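Side-chain contact in Alpha/beta hydrolase fold protein (Chitinophaga pinensis, PDB 4PW0), which is probably a serine hydrolase of the alpha/beta hydrolase fold, though its natural substrate is not known: residues Q138-K141 against V142-T145. Residues are numbered along the deposited sequence; the frame is centred on the assembly and turned at random.
Sequences QGVK and VLHT
The carbonyl oxygen of Lys141 is gripped by two donors: His144 N reaches Lys141 O at 2.9 Å with an N-H...O angle of 149°, and a water that also bonds Thr145 OG1 donates to it. The amide comes in well above the carbonyl plane, as in a tight turn where a residue's C=O meets the N-H three positions on. One residue earlier the pattern repeats more loosely, with Leu143 N bonded to Val140 O at 3.3 Å. Together these bonds wind 142-144 into a helix-like turn ahead of helix 146-154. The helices from 146-154 to 197-212, inserted between strands 127-133 and 226-231, are consistent with the cap of alpha/beta hydrolases, and this turn leads into it.

The turn brings the His144 ring back over the lysine. With CG of His144 anti to its carbonyl carbon (chi1 -61°), the imidazole lays one face on Lys141 CA, 3.8 Å from the ring centroid, a CH-pi contact. In the conformer described, one of two, the lysine chain bends at chi2 (-55°) and runs alongside the ring, placing its CD 3.4 Å from His144 CE1; from there NZ donates to a second water. This water lies in the ring plane at NE2 of His144 and donates to Gly139 O. NE2 is also hydrogen-bonded to Gly211 O.

The valine and leucine side chains add an apolar contact: Val140 CG2 crosses to Leu143 CD1 at 3.6 Å, and also meets Val142 CG1. Leu143 continues onto Ile207 and Trp210 of helix 197-212, while both valines touch Asn241.

The bond to Gly211 O implies a proton on NE2, with the water beside the same N-H joining lysine, histidine and the Gly139 carbonyl; protonating ND1 as well would probably be disfavoured while the ammonium lies nearby.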
# COMPACT_ATOMS: atom_id res chain seq x y z
N GLN A 138 -16.43 -12.66 -4.86
CA GLN A 138 -17.50 -13.34 -5.55
C GLN A 138 -18.55 -12.34 -6.06
O GLN A 138 -18.88 -11.37 -5.39
CB GLN A 138 -18.24 -14.31 -4.64
CG GLN A 138 -17.47 -15.51 -4.18
CD GLN A 138 -18.29 -16.41 -3.29
OE1 GLN A 138 -19.00 -15.93 -2.41
NE2 GLN A 138 -18.18 -17.70 -3.47
N GLY A 139 -19.12 -12.66 -7.21
CA GLY A 139 -20.32 -11.99 -7.68
C GLY A 139 -20.12 -10.77 -8.54
O GLY A 139 -21.06 -10.13 -9.00
N VAL A 140 -18.86 -10.42 -8.82
CA VAL A 140 -18.61 -9.17 -9.52
C VAL A 140 -18.99 -9.23 -10.99
O VAL A 140 -18.67 -10.20 -11.70
CB VAL A 140 -17.14 -8.75 -9.37
CG1 VAL A 140 -16.87 -8.27 -7.95
CG2 VAL A 140 -16.14 -9.83 -9.81
N LYS A 141 -19.64 -8.17 -11.47
CA LYS A 141 -20.15 -8.12 -12.82
C LYS A 141 -19.06 -8.16 -13.89
O LYS A 141 -19.28 -8.64 -14.99
CB LYS A 141 -21.02 -6.86 -12.99
CG LYS A 141 -22.16 -6.70 -11.98
CD LYS A 141 -23.09 -7.91 -11.92
CE LYS A 141 -24.37 -7.55 -11.17
NZ LYS A 141 -25.04 -8.80 -10.75
N VAL A 142 -17.87 -7.66 -13.58
CA VAL A 142 -16.81 -7.61 -14.59
C VAL A 142 -16.48 -9.02 -15.10
O VAL A 142 -16.11 -9.17 -16.25
CB VAL A 142 -15.54 -6.89 -14.05
CG1 VAL A 142 -14.89 -7.67 -12.93
CG2 VAL A 142 -14.54 -6.59 -15.16
N LEU A 143 -16.61 -10.03 -14.25
CA LEU A 143 -16.25 -11.38 -14.65
C LEU A 143 -17.31 -12.00 -15.56
O LEU A 143 -17.04 -13.00 -16.19
CB LEU A 143 -16.02 -12.27 -13.43
CG LEU A 143 -14.72 -11.93 -12.69
CD1 LEU A 143 -14.63 -12.72 -11.42
CD2 LEU A 143 -13.47 -12.17 -13.56
N HIS A 144 -18.51 -11.39 -15.66
CA HIS A 144 -19.49 -11.92 -16.60
C HIS A 144 -18.96 -11.86 -18.02
O HIS A 144 -19.38 -12.65 -18.88
CB HIS A 144 -20.80 -11.13 -16.53
CG HIS A 144 -21.48 -11.17 -15.19
ND1 HIS A 144 -22.72 -10.63 -14.98
CD2 HIS A 144 -21.05 -11.62 -13.99
CE1 HIS A 144 -23.05 -10.79 -13.72
NE2 HIS A 144 -22.05 -11.37 -13.09
N THR A 145 -18.06 -10.92 -18.29
CA THR A 145 -17.46 -10.77 -19.60
C THR A 145 -16.04 -11.30 -19.74
O THR A 145 -15.36 -11.06 -20.73
CB THR A 145 -17.55 -9.36 -20.11
OG1 THR A 145 -16.92 -8.49 -19.20
CG2 THR A 145 -19.07 -8.98 -20.39
O HOH W 1 -23.10 -11.08 -10.42
O HOH W 2 -19.14 -7.57 -17.53